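Outer membrane protein assembly factor BamA (Haemophilus ducreyi, PDB 4K3C) probably takes part, as the central barrel subunit of the Bam complex, in folding and inserting beta-barrel proteins into the outer membrane. Local coordinates at residues Lys364-Lys370 and Ser435-Pro441; Arg454-Asp460 and Ser491-Gln497. One frame throughout, in Å; residues are numbered along the deposited sequence.

In the fold
The two contacts sample four adjacent strands of the BamA barrel, in the order 366-378, 430-440, 453-465 and 489-500. Contact 1 closes before contact 2 opens along the chain, and their centres lie about 9 Å apart. Strands 430-440 and 453-465 join them directly: Leu438 N sits 2.7 Å from Val457 O, and Leu436 O lies equally far from Val459 N, both probable hydrogen bonds. On the barrel interior the contacts share a visitor, Arg399, which belongs to the Arg-Gly-Phe sequence of the long inward-reaching loop characteristic of Omp85 proteins. It meets contact 2 strongly and contact 1 only weakly.

Contact 1 (Lys364-Lys370 and Ser435-Pro441); sequences KWVIATK and SLELIIP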
loop_
_atom_site.group_PDB
_atom_site.type_symbol
_atom_site.label_atom_id
_atom_site.label_comp_id
_atom_site.label_asym_id
_atom_site.label_seq_id
_atom_site.Cartn_x
_atom_site.Cartn_y
_atom_site.Cartn_z
ATOM N N LYS A 364 2.901 -19.700 14.394
ATOM C CA LYS A 364 1.862 -20.503 13.772
ATOM C C LYS A 364 0.458 -20.225 14.326
ATOM O O LYS A 364 -0.537 -20.369 13.616
ATOM C CB LYS A 364 2.223 -21.977 13.921
ATOM C CG LYS A 364 3.518 -22.352 13.179
ATOM C CD LYS A 364 4.153 -23.614 13.747
ATOM C CE LYS A 364 5.358 -24.030 12.904
ATOM N NZ LYS A 364 4.913 -24.842 11.717
ATOM N N TRP A 365 0.373 -19.850 15.599
ATOM C CA TRP A 365 -0.907 -19.483 16.199
ATOM C C TRP A 365 -0.962 -17.993 16.456
ATOM O O TRP A 365 -0.286 -17.475 17.363
ATOM C CB TRP A 365 -1.118 -20.198 17.519
ATOM C CG TRP A 365 -1.188 -21.638 17.405
ATOM C CD1 TRP A 365 -0.151 -22.474 17.213
ATOM C CD2 TRP A 365 -2.361 -22.453 17.513
ATOM N NE1 TRP A 365 -0.591 -23.776 17.182
ATOM C CE2 TRP A 365 -1.947 -23.794 17.366
ATOM C CE3 TRP A 365 -3.720 -22.180 17.712
ATOM C CZ2 TRP A 365 -2.839 -24.868 17.411
ATOM C CZ3 TRP A 365 -4.609 -23.247 17.748
ATOM C CH2 TRP A 365 -4.161 -24.577 17.597
ATOM N N VAL A 366 -1.799 -17.324 15.673
ATOM C CA VAL A 366 -1.879 -15.873 15.641
ATOM C C VAL A 366 -3.322 -15.498 15.912
ATOM O O VAL A 366 -4.228 -16.239 15.528
ATOM C CB VAL A 366 -1.444 -15.336 14.252
ATOM C CG1 VAL A 366 -1.799 -13.856 14.083
ATOM C CG2 VAL A 366 0.032 -15.535 14.059
ATOM N N ILE A 367 -3.538 -14.383 16.611
ATOM C CA ILE A 367 -4.875 -13.835 16.761
ATOM C C ILE A 367 -4.878 -12.571 15.955
ATOM O O ILE A 367 -4.022 -11.723 16.161
ATOM C CB ILE A 367 -5.237 -13.490 18.237
ATOM C CG1 ILE A 367 -5.386 -14.757 19.064
ATOM C CG2 ILE A 367 -6.553 -12.713 18.314
ATOM C CD1 ILE A 367 -6.176 -14.549 20.310
ATOM N N ALA A 368 -5.820 -12.445 15.027
ATOM C CA ALA A 368 -5.930 -11.231 14.225
ATOM C C ALA A 368 -7.274 -10.565 14.432
ATOM O O ALA A 368 -8.285 -11.227 14.662
ATOM C CB ALA A 368 -5.713 -11.527 12.765
ATOM N N THR A 369 -7.266 -9.239 14.366
ATOM C CA THR A 369 -8.462 -8.443 14.586
ATOM C C THR A 369 -8.454 -7.327 13.556
ATOM O O THR A 369 -7.392 -6.926 13.107
ATOM C CB THR A 369 -8.502 -7.844 16.021
ATOM O OG1 THR A 369 -7.565 -6.760 16.122
ATOM C CG2 THR A 369 -8.168 -8.915 17.075
ATOM N N LYS A 370 -9.638 -6.855 13.171
ATOM C CA LYS A 370 -9.801 -5.820 12.142
ATOM C C LYS A 370 -11.028 -5.001 12.516
ATOM O O LYS A 370 -12.018 -5.546 13.026
ATOM C CB LYS A 370 -10.034 -6.449 10.759
ATOM C CG LYS A 370 -8.938 -7.395 10.298
ATOM C CD LYS A 370 -9.308 -8.114 9.000
ATOM C CE LYS A 370 -8.079 -8.803 8.351
ATOM N NZ LYS A 370 -7.486 -9.969 9.101
ATOM N N SER A 435 -13.893 -7.546 13.301
ATOM C CA SER A 435 -13.631 -8.942 13.005
ATOM C C SER A 435 -12.542 -9.440 13.939
ATOM O O SER A 435 -11.649 -8.686 14.335
ATOM C CB SER A 435 -13.193 -9.075 11.553
ATOM O OG SER A 435 -13.384 -10.390 11.079
ATOM N N LEU A 436 -12.632 -10.709 14.306
ATOM C CA LEU A 436 -11.710 -11.312 15.242
ATOM C C LEU A 436 -11.494 -12.715 14.712
ATOM O O LEU A 436 -12.463 -13.426 14.436
ATOM C CB LEU A 436 -12.376 -11.363 16.616
ATOM C CG LEU A 436 -11.605 -11.689 17.902
ATOM C CD1 LEU A 436 -12.203 -12.891 18.636
ATOM C CD2 LEU A 436 -10.115 -11.873 17.658
ATOM N N GLU A 437 -10.244 -13.121 14.538
ATOM C CA GLU A 437 -10.000 -14.485 14.088
ATOM C C GLU A 437 -8.807 -15.165 14.710
ATOM O O GLU A 437 -7.797 -14.529 14.991
ATOM C CB GLU A 437 -9.926 -14.592 12.555
ATOM C CG GLU A 437 -9.031 -13.620 11.813
ATOM C CD GLU A 437 -9.424 -13.497 10.323
ATOM O OE1 GLU A 437 -9.689 -12.348 9.886
ATOM O OE2 GLU A 437 -9.478 -14.534 9.598
ATOM N N LEU A 438 -8.943 -16.471 14.925
ATOM C CA LEU A 438 -7.818 -17.312 15.323
ATOM C C LEU A 438 -7.220 -18.001 14.100
ATOM O O LEU A 438 -7.847 -18.862 13.502
ATOM C CB LEU A 438 -8.251 -18.392 16.322
ATOM C CG LEU A 438 -7.239 -18.786 17.405
ATOM C CD1 LEU A 438 -7.304 -20.250 17.650
ATOM C CD2 LEU A 438 -5.818 -18.369 17.080
ATOM N N ILE A 439 -6.000 -17.622 13.748
ATOM C CA ILE A 439 -5.246 -18.313 12.717
ATOM C C ILE A 439 -4.540 -19.513 13.305
ATOM O O ILE A 439 -3.651 -19.372 14.130
ATOM C CB ILE A 439 -4.159 -17.417 12.185
ATOM C CG1 ILE A 439 -4.778 -16.192 11.540
ATOM C CG2 ILE A 439 -3.312 -18.160 11.224
ATOM C CD1 ILE A 439 -3.775 -15.138 11.254
ATOM N N ILE A 440 -4.918 -20.703 12.884
ATOM C CA ILE A 440 -4.255 -21.886 13.398
ATOM C C ILE A 440 -3.454 -22.520 12.262
ATOM O O ILE A 440 -3.679 -22.206 11.096
ATOM C CB ILE A 440 -5.273 -22.881 14.016
ATOM C CG1 ILE A 440 -5.925 -23.745 12.928
ATOM C CG2 ILE A 440 -6.322 -22.129 14.811
ATOM C CD1 ILE A 440 -7.094 -23.071 12.231
ATOM N N PRO A 441 -2.487 -23.386 12.596
ATOM C CA PRO A 441 -1.728 -24.069 11.544
ATOM C C PRO A 441 -2.646 -24.875 10.640
ATOM O O PRO A 441 -3.616 -25.462 11.143
ATOM C CB PRO A 441 -0.833 -25.018 12.337
ATOM C CG PRO A 441 -0.654 -24.338 13.657
ATOM C CD PRO A 441 -1.960 -23.684 13.941
#
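Ala368 and Glu437 face each other as a hydrogen-bonded antiparallel pair: Ala368 N donates to Glu437 O at 2.9 Å, and Glu437 N returns a bond to Ala368 O. Comparable pairs join Val366 to Ile439 and Lys370 to Ser435, although the bond from Ser435 N to Lys370 O is weak. On the face of Ala368 and Glu437, the lysine chain, bent at chi4, brings NZ of Lys370 to OE1 of Glu437, a weak salt bridge of 3.3 Å. The second carboxylate oxygen, OE2, is hydrogen-bonded to Ser456 OG, so the acid is held between two strands. This is a seam of the Omp85 transmembrane barrel, with Val366, Ala368, Glu437 and Ile439 turned inward. There CG1 of Val366 is 3.7 Å from CD1 of Ile439, the two side chains lying side by side and pointing the same way. The other surface is largely apolar: CD2 of Leu436 packs on Ile367 CG2 and Thr369 CG2. Just before strand 366-370 begins, Trp365 has CG anti to its carbonyl carbon (chi1 -63°), and its indole lies across Pro441 and Ile440. Pro441 CD stands 3.6 Å from the five-membered ring centroid and Ile440 CB 4.1 Å from the six-membered one, two CH-pi contacts over the same face, while Leu438 CD1 meets the ring edge.

Contact 2 (Arg454-Asp460 and Ser491-Gln497); sequences RTSVFVD and SAGIALQ
With chi1 at 66°, Phe458 swings its CG between the backbone N and the carbonyl carbon, and this rotation lays the ring across onto Gly493 of the neighbouring strand 489-500. Gly493 N lies 3.5 Å above the ring plane, over its centre, and Ala492 C lies over the same face, nearer the rim. Ile494 O approaches the ring edge in plane, 3.4 Å from CE2. An aromatic ring covering its cross-strand glycine is the pattern known as aromatic rescue of glycine, and this antiparallel pair is also bonded through the backbone, Phe458 N to Gly493 O at 3.0 Å and Gly493 N back to Phe458 O. Arg399 adds a cation-pi contact to the ring, makes a salt bridge to Asp460 OD2, and accepts a hydrogen bond at its own carbonyl from Ser491 OG. Three groups of this seam thus hold one inward-reaching arginine. At the far end Arg454, its CG anti to N (chi1 159°), runs beside Gln497, with Arg454 CB 3.9 Å from Gln497 CG, before its guanidinium turns off and NH2 hydrogen-bonds Pro325 O. The outer surface, which probably faces lipid, carries simpler contacts: the Val457 and Ile494 side chains cross at a slant, CG2 of the valine 3.6 Å from CD1 of the isoleucine, and Val459 CG2 meets Ala492 CB. The barrel wall continues on either side, 430-440 bonded to 453-465, and 503-512 to 489-500 through Ala492, Ile494 and Leu496.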
loop_
_atom_site.group_PDB
_atom_site.type_symbol
_atom_site.label_atom_id
_atom_site.label_comp_id
_atom_site.label_asym_id
_atom_site.label_seq_id
_atom_site.Cartn_x
_atom_site.Cartn_y
_atom_site.Cartn_z
ATOM N N ARG A 454 -3.081 -20.197 4.895
ATOM C CA ARG A 454 -3.502 -19.623 6.155
ATOM C C ARG A 454 -4.924 -20.070 6.486
ATOM O O ARG A 454 -5.890 -19.619 5.870
ATOM C CB ARG A 454 -3.432 -18.096 6.068
ATOM C CG ARG A 454 -4.283 -17.342 7.093
ATOM C CD ARG A 454 -3.650 -16.018 7.456
ATOM N NE ARG A 454 -2.426 -16.237 8.215
ATOM C CZ ARG A 454 -1.684 -15.261 8.721
ATOM N NH1 ARG A 454 -0.594 -15.554 9.418
ATOM N NH2 ARG A 454 -2.045 -13.998 8.545
ATOM N N THR A 455 -5.055 -20.965 7.456
ATOM C CA THR A 455 -6.368 -21.378 7.916
ATOM C C THR A 455 -6.731 -20.614 9.187
ATOM O O THR A 455 -5.854 -20.280 9.977
ATOM C CB THR A 455 -6.395 -22.872 8.189
ATOM O OG1 THR A 455 -5.337 -23.192 9.093
ATOM C CG2 THR A 455 -6.192 -23.637 6.895
ATOM N N SER A 456 -8.017 -20.327 9.379
ATOM C CA SER A 456 -8.448 -19.505 10.500
ATOM C C SER A 456 -9.902 -19.736 10.865
ATOM O O SER A 456 -10.656 -20.329 10.100
ATOM C CB SER A 456 -8.247 -18.029 10.175
ATOM O OG SER A 456 -8.980 -17.659 9.019
ATOM N N VAL A 457 -10.288 -19.263 12.041
ATOM C CA VAL A 457 -11.668 -19.329 12.492
ATOM C C VAL A 457 -11.997 -17.955 13.011
ATOM O O VAL A 457 -11.201 -17.359 13.745
ATOM C CB VAL A 457 -11.848 -20.366 13.600
ATOM C CG1 VAL A 457 -13.188 -20.184 14.289
ATOM C CG2 VAL A 457 -11.714 -21.783 13.017
ATOM N N PHE A 458 -13.151 -17.426 12.621
ATOM C CA PHE A 458 -13.352 -15.985 12.745
ATOM C C PHE A 458 -14.742 -15.660 13.269
ATOM O O PHE A 458 -15.648 -16.514 13.262
ATOM C CB PHE A 458 -13.111 -15.272 11.383
ATOM C CG PHE A 458 -14.122 -15.631 10.346
ATOM C CD1 PHE A 458 -15.307 -14.925 10.241
ATOM C CD2 PHE A 458 -13.917 -16.707 9.502
ATOM C CE1 PHE A 458 -16.259 -15.281 9.320
ATOM C CE2 PHE A 458 -14.869 -17.059 8.566
ATOM C CZ PHE A 458 -16.041 -16.341 8.479
ATOM N N VAL A 459 -14.892 -14.413 13.715
ATOM C CA VAL A 459 -16.203 -13.828 13.953
ATOM C C VAL A 459 -16.222 -12.455 13.294
ATOM O O VAL A 459 -15.430 -11.573 13.647
ATOM C CB VAL A 459 -16.536 -13.712 15.466
ATOM C CG1 VAL A 459 -17.684 -12.735 15.689
ATOM C CG2 VAL A 459 -16.875 -15.077 16.040
ATOM N N ASP A 460 -17.091 -12.274 12.309
ATOM C CA ASP A 460 -17.230 -10.958 11.688
ATOM C C ASP A 460 -18.504 -10.350 12.252
ATOM O O ASP A 460 -19.394 -11.065 12.714
ATOM C CB ASP A 460 -17.328 -11.037 10.152
ATOM C CG ASP A 460 -16.029 -11.497 9.478
ATOM O OD1 ASP A 460 -15.003 -11.669 10.158
ATOM O OD2 ASP A 460 -16.030 -11.669 8.238
ATOM N N SER A 491 -21.371 -13.073 12.237
ATOM C CA SER A 491 -21.257 -14.420 11.748
ATOM C C SER A 491 -19.996 -15.043 12.286
ATOM O O SER A 491 -19.102 -14.341 12.770
ATOM C CB SER A 491 -21.176 -14.401 10.224
ATOM O OG SER A 491 -19.954 -13.832 9.763
ATOM N N ALA A 492 -19.912 -16.362 12.163
ATOM C CA ALA A 492 -18.706 -17.082 12.537
ATOM C C ALA A 492 -18.385 -18.170 11.515
ATOM O O ALA A 492 -19.296 -18.805 10.961
ATOM C CB ALA A 492 -18.865 -17.666 13.891
ATOM N N GLY A 493 -17.100 -18.383 11.237
ATOM C CA GLY A 493 -16.773 -19.396 10.257
ATOM C C GLY A 493 -15.354 -19.891 10.210
ATOM O O GLY A 493 -14.524 -19.532 11.043
ATOM N N ILE A 494 -15.113 -20.764 9.240
ATOM C CA ILE A 494 -13.777 -21.181 8.824
ATOM C C ILE A 494 -13.393 -20.365 7.597
ATOM O O ILE A 494 -14.246 -19.898 6.847
ATOM C CB ILE A 494 -13.748 -22.663 8.403
ATOM C CG1 ILE A 494 -14.541 -23.504 9.394
ATOM C CG2 ILE A 494 -12.319 -23.193 8.329
ATOM C CD1 ILE A 494 -13.971 -23.488 10.777
ATOM N N ALA A 495 -12.101 -20.202 7.386
ATOM C CA ALA A 495 -11.635 -19.412 6.273
ATOM C C ALA A 495 -10.292 -19.974 5.862
ATOM O O ALA A 495 -9.393 -20.134 6.688
ATOM C CB ALA A 495 -11.523 -17.949 6.677
ATOM N N LEU A 496 -10.167 -20.313 4.587
ATOM C CA LEU A 496 -8.911 -20.831 4.073
ATOM C C LEU A 496 -8.406 -19.837 3.079
ATOM O O LEU A 496 -9.179 -19.290 2.300
ATOM C CB LEU A 496 -9.106 -22.177 3.371
ATOM C CG LEU A 496 -7.813 -22.975 3.150
ATOM C CD1 LEU A 496 -8.068 -24.473 3.263
ATOM C CD2 LEU A 496 -7.148 -22.642 1.811
ATOM N N GLN A 497 -7.113 -19.579 3.094
ATOM C CA GLN A 497 -6.557 -18.921 1.935
ATOM C C GLN A 497 -5.221 -19.494 1.537
ATOM O O GLN A 497 -4.499 -20.046 2.361
ATOM C CB GLN A 497 -6.522 -17.403 2.079
ATOM C CG GLN A 497 -5.756 -16.859 3.218
ATOM C CD GLN A 497 -6.282 -15.490 3.596
ATOM O OE1 GLN A 497 -7.487 -15.249 3.529
ATOM N NE2 GLN A 497 -5.389 -14.587 3.987
#